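Local coordinates for uncharacterized protein Atu1656 (PDB 2OJH) that is of unknown function but adopts a six-bladed beta-propeller of the TolB family and may, like other propellers, bind partner molecules, at residues S22-F27 and Y65-A70. Numbering follows the deposited sequence.
Sequences SSIEIF and YRLSLA
Ser23 OG is held by two partners, donating to Glu25 OE2 at 2.6 Å, on the carboxylate oxygen's anti lone pair, and hydrogen-bonded to Gln39 NE2. The other oxygen, Glu25 OE1, forms a salt bridge with Arg290, so both ends of the carboxylate are held. This polar pair belongs to one face of strand 22-27; from the other face Ile24 and Ile26 point toward 65-70.

No hydrogen bond spans the two segments. The CA atoms of Ile24 and Leu67 stand 9.6 Å apart, a separation expected of packed sheets and too wide for paired strands. The firmer apolar contact joins Ile26 CD1 to Leu69 CD2 at 3.6 Å, tip to tip. In Ile26, CG1 lies anti to the carbonyl carbon (chi1 -74°) and the extended chi2 of 163° carries CD1 outward to Leu69. Ile24 CG1 and Leu67 CD2 touch more loosely, at 4.4 Å. From the last residue of strand 63-68, Ser68 OG donates to Ala70 O at 2.7 Å, in the carbonyl plane, bridging Leu69 and bracing the chain where it leaves the strand.

The contact thus joins adjacent propeller blades: strand 22-28, sandwiched between 33-40 and the C-terminal 285-291 in a sheet that closes the ring, faces strand 63-68 and the loop residue Leu69 just after it, while Ile24 also packs on Leu56 and Leu58 of the neighbouring strand 55-60.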
ATOM      1  N   SER A  22       2.076   6.795 -17.144  1.00 34.00           N
ATOM      2  CA  SER A  22       1.523   6.908 -15.809  1.00 33.31           C
ATOM      3  C   SER A  22       0.943   8.301 -15.623  1.00 33.62           C
ATOM      4  O   SER A  22       1.518   9.279 -16.104  1.00 33.59           O
ATOM      5  CB  SER A  22       2.593   6.699 -14.718  1.00 33.65           C
ATOM      6  OG  SER A  22       3.424   5.582 -14.984  1.00 34.42           O
ATOM      7  N   SER A  23      -0.191   8.348 -14.917  1.00 33.00           N
ATOM      8  CA  SER A  23      -0.859   9.575 -14.491  1.00 33.06           C
ATOM      9  C   SER A  23      -1.051   9.483 -12.984  1.00 33.81           C
ATOM     10  O   SER A  23      -1.849   8.685 -12.490  1.00 33.06           O
ATOM     11  CB  SER A  23      -2.214   9.723 -15.192  1.00 32.51           C
ATOM     12  OG  SER A  23      -2.820  10.975 -14.895  1.00 32.86           O
ATOM     13  N   ILE A  24      -0.262  10.269 -12.258  1.00 34.78           N
ATOM     14  CA  ILE A  24      -0.357  10.342 -10.808  1.00 35.17           C
ATOM     15  C   ILE A  24      -1.522  11.307 -10.491  1.00 35.81           C
ATOM     16  O   ILE A  24      -1.522  12.473 -10.916  1.00 34.95           O
ATOM     17  CB  ILE A  24       0.994  10.804 -10.151  1.00 35.95           C
ATOM     18  CG1 ILE A  24       2.144   9.803 -10.427  1.00 36.11           C
ATOM     19  CG2 ILE A  24       0.836  10.856  -8.639  1.00 34.89           C
ATOM     20  CD1 ILE A  24       2.652   9.739 -11.815  1.00 40.21           C
ATOM     21  N   GLU A  25      -2.522  10.790  -9.788  1.00 35.13           N
ATOM     22  CA  GLU A  25      -3.791  11.494  -9.603  1.00 35.31           C
ATOM     23  C   GLU A  25      -4.269  11.479  -8.154  1.00 35.58           C
ATOM     24  O   GLU A  25      -3.846  10.643  -7.371  1.00 34.97           O
ATOM     25  CB  GLU A  25      -4.831  10.866 -10.523  1.00 35.71           C
ATOM     26  CG  GLU A  25      -4.496  11.051 -12.015  1.00 34.61           C
ATOM     27  CD  GLU A  25      -5.504  10.425 -12.971  1.00 35.97           C
ATOM     28  OE1 GLU A  25      -6.559   9.945 -12.524  1.00 35.74           O
ATOM     29  OE2 GLU A  25      -5.228  10.424 -14.198  1.00 33.70           O
ATOM     30  N   ILE A  26      -5.177  12.392  -7.806  1.00 34.98           N
ATOM     31  CA  ILE A  26      -5.762  12.434  -6.469  1.00 35.57           C
ATOM     32  C   ILE A  26      -7.262  12.497  -6.620  1.00 34.94           C
ATOM     33  O   ILE A  26      -7.754  13.163  -7.530  1.00 35.56           O
ATOM     34  CB  ILE A  26      -5.273  13.696  -5.752  1.00 35.71           C
ATOM     35  CG1 ILE A  26      -3.807  13.513  -5.331  1.00 36.26           C
ATOM     36  CG2 ILE A  26      -6.200  14.050  -4.588  1.00 37.71           C
ATOM     37  CD1 ILE A  26      -3.132  14.880  -4.999  1.00 38.52           C
ATOM     38  N   PHE A  27      -7.989  11.757  -5.785  1.00 34.32           N
ATOM     39  CA  PHE A  27      -9.443  11.787  -5.815  1.00 34.35           C
ATOM     40  C   PHE A  27      -9.887  12.203  -4.420  1.00 34.44           C
ATOM     41  O   PHE A  27      -9.395  11.673  -3.398  1.00 34.25           O
ATOM     42  CB  PHE A  27      -9.991  10.412  -6.134  1.00 33.78           C
ATOM     43  CG  PHE A  27     -11.490  10.358  -6.292  1.00 35.57           C
ATOM     44  CD1 PHE A  27     -12.082  10.730  -7.478  1.00 35.47           C
ATOM     45  CD2 PHE A  27     -12.300   9.887  -5.249  1.00 35.86           C
ATOM     46  CE1 PHE A  27     -13.492  10.684  -7.640  1.00 37.19           C
ATOM     47  CE2 PHE A  27     -13.668   9.821  -5.384  1.00 35.72           C
ATOM     48  CZ  PHE A  27     -14.281  10.214  -6.595  1.00 35.31           C
ATOM     49  N   TYR A  65      10.950   8.312  -5.200  1.00 37.04           N
ATOM     50  CA  TYR A  65      10.872   9.730  -5.558  1.00 36.87           C
ATOM     51  C   TYR A  65       9.822  10.506  -4.763  1.00 37.38           C
ATOM     52  O   TYR A  65       8.712  10.009  -4.535  1.00 37.50           O
ATOM     53  CB  TYR A  65      10.529   9.877  -7.046  1.00 36.11           C
ATOM     54  CG  TYR A  65      11.541   9.296  -7.989  1.00 35.99           C
ATOM     55  CD1 TYR A  65      11.507   7.952  -8.334  1.00 35.64           C
ATOM     56  CD2 TYR A  65      12.515  10.101  -8.569  1.00 34.43           C
ATOM     57  CE1 TYR A  65      12.454   7.404  -9.217  1.00 35.07           C
ATOM     58  CE2 TYR A  65      13.449   9.568  -9.468  1.00 36.93           C
ATOM     59  CZ  TYR A  65      13.409   8.217  -9.774  1.00 36.49           C
ATOM     60  OH  TYR A  65      14.321   7.668 -10.648  1.00 36.80           O
ATOM     61  N   ARG A  66      10.154  11.743  -4.388  1.00 37.63           N
ATOM     62  CA  ARG A  66       9.158  12.670  -3.835  1.00 38.50           C
ATOM     63  C   ARG A  66       8.606  13.581  -4.950  1.00 38.69           C
ATOM     64  O   ARG A  66       9.373  14.131  -5.746  1.00 38.50           O
ATOM     65  CB  ARG A  66       9.769  13.542  -2.727  1.00 38.89           C
ATOM     66  CG  ARG A  66      10.317  12.777  -1.534  1.00 39.15           C
ATOM     67  CD  ARG A  66      10.898  13.718  -0.481  1.00 40.07           C
ATOM     68  NE  ARG A  66      11.955  13.044   0.284  1.00 44.01           N
ATOM     69  CZ  ARG A  66      13.262  13.079  -0.025  1.00 47.09           C
ATOM     70  NH1 ARG A  66      14.154  12.439   0.738  1.00 44.08           N
ATOM     71  NH2 ARG A  66      13.691  13.740  -1.103  1.00 45.59           N
ATOM     72  N   LEU A  67       7.281  13.724  -5.004  1.00 38.41           N
ATOM     73  CA  LEU A  67       6.627  14.659  -5.926  1.00 39.32           C
ATOM     74  C   LEU A  67       5.833  15.676  -5.114  1.00 38.78           C
ATOM     75  O   LEU A  67       4.840  15.306  -4.468  1.00 38.28           O
ATOM     76  CB  LEU A  67       5.684  13.922  -6.864  1.00 39.19           C
ATOM     77  CG  LEU A  67       6.259  13.090  -8.012  1.00 41.00           C
ATOM     78  CD1 LEU A  67       7.054  11.843  -7.552  1.00 40.97           C
ATOM     79  CD2 LEU A  67       5.076  12.659  -8.855  1.00 41.43           C
ATOM     80  N   SER A  68       6.290  16.928  -5.123  1.00 38.75           N
ATOM     81  CA  SER A  68       5.642  17.993  -4.362  0.50 38.84           C
ATOM     82  C   SER A  68       4.256  18.323  -4.900  1.00 39.20           C
ATOM     83  O   SER A  68       4.059  18.417  -6.103  1.00 39.30           O
ATOM     84  CB  SER A  68       6.501  19.252  -4.357  0.50 38.77           C
ATOM     85  OG  SER A  68       5.905  20.225  -3.530  0.50 37.78           O
ATOM     86  N   LEU A  69       3.314  18.505  -3.988  1.00 40.13           N
ATOM     87  CA  LEU A  69       1.923  18.827  -4.343  1.00 41.24           C
ATOM     88  C   LEU A  69       1.666  20.326  -4.557  1.00 42.21           C
ATOM     89  O   LEU A  69       0.615  20.706  -5.067  1.00 42.45           O
ATOM     90  CB  LEU A  69       0.955  18.240  -3.320  1.00 41.15           C
ATOM     91  CG  LEU A  69       0.856  16.708  -3.424  1.00 40.59           C
ATOM     92  CD1 LEU A  69       0.076  16.169  -2.276  1.00 38.37           C
ATOM     93  CD2 LEU A  69       0.222  16.268  -4.751  1.00 41.02           C
ATOM     94  N   ALA A  70       2.626  21.160  -4.178  1.00 42.87           N
ATOM     95  CA  ALA A  70       2.610  22.592  -4.524  1.00 44.04           C
ATOM     96  C   ALA A  70       3.916  22.910  -5.228  1.00 45.04           C
ATOM     97  O   ALA A  70       4.961  22.335  -4.914  1.00 45.20           O
ATOM     98  CB  ALA A  70       2.467  23.438  -3.293  1.00 44.16           C
TER